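PDB 6FKG: Rv1989c (MbcT) from Mycobacterium tuberculosis, which degrades NAD(+) by phosphorolysis as the toxin of a type II toxin-antitoxin pair, killing the cell unless its antitoxin MbcA blocks the active site. Local coordinates for residues Leu85-Leu99 and Arg163-Pro177. Numbering follows the deposited sequence. Where two conformers were deposited one is given.
Sequences LEAAYRLHTIDVTDL and RPGQLQLRQSVDLTP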
# COMPACT_ATOMS: atom_id res chain seq x y z
N LEU B 85 17.29 36.12 -21.51
CA LEU B 85 18.59 36.11 -22.20
C LEU B 85 19.65 36.94 -21.48
O LEU B 85 20.76 37.11 -21.98
CB LEU B 85 18.42 36.60 -23.62
CG LEU B 85 17.64 35.63 -24.51
CD1 LEU B 85 17.39 36.27 -25.86
CD2 LEU B 85 18.40 34.29 -24.67
N GLU B 86 19.31 37.45 -20.30
CA GLU B 86 20.33 37.99 -19.41
C GLU B 86 21.16 36.86 -18.81
O GLU B 86 22.32 37.06 -18.44
CB GLU B 86 19.69 38.82 -18.31
CG GLU B 86 19.02 40.09 -18.87
CD GLU B 86 18.46 40.96 -17.77
OE1 GLU B 86 18.62 40.59 -16.58
OE2 GLU B 86 17.87 42.00 -18.10
N ALA B 87 20.57 35.67 -18.70
CA ALA B 87 21.36 34.46 -18.41
C ALA B 87 22.05 34.09 -19.72
O ALA B 87 21.61 34.50 -20.79
CB ALA B 87 20.47 33.33 -17.89
N ALA B 88 23.16 33.36 -19.64
CA ALA B 88 24.02 33.15 -20.80
C ALA B 88 23.49 32.07 -21.74
O ALA B 88 23.54 30.88 -21.43
CB ALA B 88 25.43 32.80 -20.34
N TYR B 89 23.01 32.49 -22.91
CA TYR B 89 22.59 31.55 -23.95
C TYR B 89 23.40 31.76 -25.22
O TYR B 89 23.98 32.83 -25.45
CB TYR B 89 21.11 31.71 -24.29
CG TYR B 89 20.15 31.23 -23.22
CD1 TYR B 89 19.77 32.07 -22.18
CD2 TYR B 89 19.63 29.94 -23.26
CE1 TYR B 89 18.87 31.63 -21.20
CE2 TYR B 89 18.75 29.48 -22.29
CZ TYR B 89 18.36 30.33 -21.27
OH TYR B 89 17.49 29.89 -20.31
N ARG B 90 23.42 30.74 -26.07
CA ARG B 90 24.07 30.86 -27.37
C ARG B 90 23.15 30.36 -28.48
O ARG B 90 22.28 29.51 -28.26
CB ARG B 90 25.40 30.09 -27.38
CG ARG B 90 26.48 30.78 -26.55
CD ARG B 90 27.84 30.13 -26.74
NE ARG B 90 28.90 30.90 -26.09
CZ ARG B 90 30.10 30.41 -25.79
NH1 ARG B 90 31.01 31.18 -25.20
NH2 ARG B 90 30.38 29.15 -26.08
N LEU B 91 23.34 30.93 -29.67
CA LEU B 91 22.56 30.59 -30.84
C LEU B 91 23.46 29.82 -31.80
O LEU B 91 24.48 30.33 -32.27
CB LEU B 91 22.01 31.85 -31.52
CG LEU B 91 21.27 31.60 -32.84
CD1 LEU B 91 20.02 30.75 -32.63
CD2 LEU B 91 20.91 32.93 -33.47
N HIS B 92 23.05 28.59 -32.09
CA HIS B 92 23.80 27.68 -32.95
C HIS B 92 23.20 27.57 -34.32
O HIS B 92 22.01 27.30 -34.47
CB HIS B 92 23.85 26.30 -32.32
CG HIS B 92 24.25 26.31 -30.89
ND1 HIS B 92 25.53 26.64 -30.49
CD2 HIS B 92 23.54 26.07 -29.76
CE1 HIS B 92 25.59 26.57 -29.17
NE2 HIS B 92 24.40 26.23 -28.70
N THR B 93 24.04 27.76 -35.32
CA THR B 93 23.66 27.57 -36.71
C THR B 93 24.10 26.17 -37.10
O THR B 93 25.29 25.87 -37.04
CB THR B 93 24.32 28.60 -37.61
OG1 THR B 93 23.97 29.92 -37.16
CG2 THR B 93 23.88 28.42 -39.05
N ILE B 94 23.15 25.33 -37.47
CA ILE B 94 23.42 23.92 -37.73
C ILE B 94 22.86 23.53 -39.08
O ILE B 94 21.65 23.58 -39.31
CB ILE B 94 22.81 23.02 -36.63
CG1 ILE B 94 23.44 23.35 -35.27
CG2 ILE B 94 23.00 21.53 -36.99
CD1 ILE B 94 22.67 22.82 -34.06
N ASP B 95 23.76 23.16 -39.99
CA ASP B 95 23.36 22.69 -41.31
C ASP B 95 22.86 21.25 -41.23
O ASP B 95 23.53 20.36 -40.69
CB ASP B 95 24.53 22.78 -42.30
CG ASP B 95 24.77 24.18 -42.81
OD1 ASP B 95 23.86 25.03 -42.68
OD2 ASP B 95 25.86 24.44 -43.36
N VAL B 96 21.67 21.02 -41.78
CA VAL B 96 21.06 19.69 -41.81
C VAL B 96 21.05 19.19 -43.26
O VAL B 96 20.58 19.90 -44.15
CB VAL B 96 19.63 19.70 -41.24
CG1 VAL B 96 18.98 18.33 -41.34
CG2 VAL B 96 19.64 20.21 -39.80
N THR B 97 21.54 17.98 -43.49
CA THR B 97 21.67 17.45 -44.84
C THR B 97 20.99 16.09 -45.00
O THR B 97 21.31 15.14 -44.30
CB THR B 97 23.15 17.31 -45.25
OG1 THR B 97 23.80 18.57 -45.11
CG2 THR B 97 23.27 16.84 -46.71
N ASP B 98 20.05 16.04 -45.95
CA ASP B 98 19.34 14.82 -46.32
C ASP B 98 18.76 14.03 -45.14
O ASP B 98 18.81 12.81 -45.14
CB ASP B 98 20.26 13.92 -47.15
CG ASP B 98 20.69 14.58 -48.45
OD1 ASP B 98 19.86 15.30 -49.05
OD2 ASP B 98 21.85 14.38 -48.86
N LEU B 99 18.20 14.73 -44.16
CA LEU B 99 17.60 14.07 -43.01
C LEU B 99 16.27 13.44 -43.42
O LEU B 99 15.41 14.11 -44.00
CB LEU B 99 17.38 15.06 -41.86
CG LEU B 99 17.32 14.49 -40.44
CD1 LEU B 99 18.68 13.95 -40.04
CD2 LEU B 99 16.84 15.54 -39.43
N ARG B 163 24.17 9.49 -40.40
CA ARG B 163 25.45 9.32 -41.04
C ARG B 163 26.29 10.57 -40.80
O ARG B 163 25.73 11.65 -40.57
CB ARG B 163 25.25 9.04 -42.53
CG ARG B 163 24.20 7.96 -42.77
CD ARG B 163 23.93 7.75 -44.25
NE ARG B 163 23.25 8.90 -44.86
CZ ARG B 163 21.95 9.14 -44.75
NH1 ARG B 163 21.17 8.33 -44.06
NH2 ARG B 163 21.43 10.21 -45.34
N PRO B 164 27.62 10.43 -40.82
CA PRO B 164 28.55 11.54 -40.62
C PRO B 164 28.18 12.80 -41.40
O PRO B 164 27.97 12.74 -42.62
CB PRO B 164 29.90 10.99 -41.12
CG PRO B 164 29.63 9.56 -41.56
CD PRO B 164 28.35 9.15 -40.93
N GLY B 165 28.06 13.92 -40.69
CA GLY B 165 27.86 15.20 -41.33
C GLY B 165 26.45 15.55 -41.75
O GLY B 165 26.25 16.53 -42.47
N GLN B 166 25.47 14.75 -41.34
CA GLN B 166 24.06 15.07 -41.59
C GLN B 166 23.65 16.27 -40.77
O GLN B 166 22.83 17.09 -41.19
CB GLN B 166 23.15 13.87 -41.28
CG GLN B 166 23.11 12.83 -42.38
CD GLN B 166 21.88 11.95 -42.30
OE1 GLN B 166 21.91 10.90 -41.65
NE2 GLN B 166 20.80 12.37 -42.94
N LEU B 167 24.22 16.38 -39.57
CA LEU B 167 24.10 17.59 -38.78
C LEU B 167 25.50 18.17 -38.61
O LEU B 167 26.40 17.48 -38.14
CB LEU B 167 23.46 17.31 -37.42
CG LEU B 167 21.96 17.50 -37.24
CD1 LEU B 167 21.18 16.65 -38.22
CD2 LEU B 167 21.60 17.12 -35.81
N GLN B 168 25.69 19.42 -38.99
CA GLN B 168 27.00 20.05 -38.89
C GLN B 168 26.90 21.42 -38.27
O GLN B 168 26.24 22.31 -38.82
CB GLN B 168 27.66 20.15 -40.26
CG GLN B 168 28.06 18.80 -40.85
CD GLN B 168 28.56 18.91 -42.28
OE1 GLN B 168 27.91 19.51 -43.13
NE2 GLN B 168 29.73 18.35 -42.54
N LEU B 169 27.54 21.60 -37.12
CA LEU B 169 27.57 22.89 -36.44
C LEU B 169 28.43 23.86 -37.25
O LEU B 169 29.59 23.58 -37.50
CB LEU B 169 28.13 22.76 -35.03
CG LEU B 169 28.23 24.06 -34.24
CD1 LEU B 169 26.83 24.63 -34.00
CD2 LEU B 169 28.97 23.84 -32.92
N ARG B 170 27.84 24.98 -37.67
CA ARG B 170 28.54 25.95 -38.51
C ARG B 170 29.04 27.12 -37.69
O ARG B 170 30.10 27.67 -37.96
CB ARG B 170 27.63 26.48 -39.63
CG ARG B 170 27.30 25.47 -40.70
CD ARG B 170 28.51 24.62 -41.06
NE ARG B 170 28.45 24.14 -42.44
CZ ARG B 170 29.04 23.03 -42.88
NH1 ARG B 170 29.74 22.27 -42.04
NH2 ARG B 170 28.92 22.68 -44.15
N GLN B 171 28.27 27.51 -36.68
CA GLN B 171 28.55 28.75 -35.97
C GLN B 171 27.81 28.77 -34.64
O GLN B 171 26.71 28.24 -34.55
CB GLN B 171 28.15 29.94 -36.84
CG GLN B 171 28.32 31.31 -36.22
CD GLN B 171 27.66 32.38 -37.05
OE1 GLN B 171 26.77 33.09 -36.58
NE2 GLN B 171 28.09 32.51 -38.29
N SER B 172 28.41 29.38 -33.62
CA SER B 172 27.74 29.61 -32.34
C SER B 172 28.02 31.05 -31.92
O SER B 172 29.16 31.49 -31.97
CB SER B 172 28.23 28.65 -31.24
OG SER B 172 28.00 27.29 -31.57
N VAL B 173 26.99 31.78 -31.50
CA VAL B 173 27.20 33.16 -31.07
C VAL B 173 26.43 33.41 -29.78
O VAL B 173 25.46 32.72 -29.50
CB VAL B 173 26.73 34.19 -32.13
CG1 VAL B 173 27.57 34.05 -33.40
CG2 VAL B 173 25.23 34.04 -32.42
N ASP B 174 26.87 34.40 -29.00
CA ASP B 174 26.16 34.73 -27.78
C ASP B 174 24.80 35.31 -28.11
O ASP B 174 24.70 36.26 -28.90
CB ASP B 174 26.95 35.70 -26.92
CG ASP B 174 28.24 35.08 -26.38
OD1 ASP B 174 28.33 33.84 -26.31
OD2 ASP B 174 29.13 35.85 -26.00
N LEU B 175 23.75 34.76 -27.51
CA LEU B 175 22.40 35.22 -27.81
C LEU B 175 21.98 36.23 -26.75
O LEU B 175 21.35 35.89 -25.76
CB LEU B 175 21.42 34.06 -27.89
CG LEU B 175 19.98 34.40 -28.31
CD1 LEU B 175 19.91 35.10 -29.68
CD2 LEU B 175 19.16 33.12 -28.30
N THR B 176 22.36 37.47 -27.00
CA THR B 176 22.07 38.58 -26.10
C THR B 176 20.64 39.08 -26.32
O THR B 176 20.04 38.78 -27.33
CB THR B 176 23.05 39.72 -26.34
OG1 THR B 176 22.93 40.15 -27.71
CG2 THR B 176 24.48 39.24 -26.08
N PRO B 177 20.09 39.83 -25.36
CA PRO B 177 18.80 40.47 -25.61
C PRO B 177 18.81 41.31 -26.90
O PRO B 177 17.83 41.27 -27.65
CB PRO B 177 18.59 41.35 -24.38
CG PRO B 177 19.31 40.57 -23.29
CD PRO B 177 20.53 39.99 -23.96
O HOH W 1 22.56 35.24 -23.44
O HOH W 2 24.72 31.12 -34.83
O HOH W 3 24.84 18.94 -42.75
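His92 and Ser172 face each other as a non-hydrogen-bonded pair of two antiparallel strands, close enough for a short side chain to reach a ring: Ser172 OG lies in the imidazole plane, 2.8 Å from His92 ND1, and the two are hydrogen-bonded. On the same face Ile94, Val96 and Leu167 are branched, apolar and buried, Leu167 running alongside Val96; Leu169 sits at the exposed margin but folds CD1 in, 3.8 Å from Ile94 CG1. The other face is more polar: Thr93 OG1 shares a water with Leu91 O, and Asp95 OD1 bonds Thr24. At a classic beta bulge, Arg170 and Gln171 both face Thr93. This turns Arg170 toward the partner strand, and its chain, bent at chi2 (-40°), brings NE within 2.8 Å of Asp95 OD2, a salt bridge whose hydrogen bond is weak, carboxylate and guanidinium planes standing 75° apart. Arg90, in one of its two conformers, runs beside Asp174 with planes 17° apart, Arg90 NE 3.0 Å from Asp174 OD1. Nearby, Leu175 N bonds Tyr89 O, and Leu175, with CG anti to its own N, brings CD2 3.9 Å from Leu85 CD2, two buried leucines meeting. At the far end, Gln166 NE2 donates to Thr97 O (3.1 Å) in the carbonyl plane, while OE1 takes Arg163 N and Gln141. From Arg90 to Val96, strand 89-103 lies between strands 167-174 and 19-30; Leu167 packs on strand 150-156, and helix 177-185 covers Leu91 and Val173.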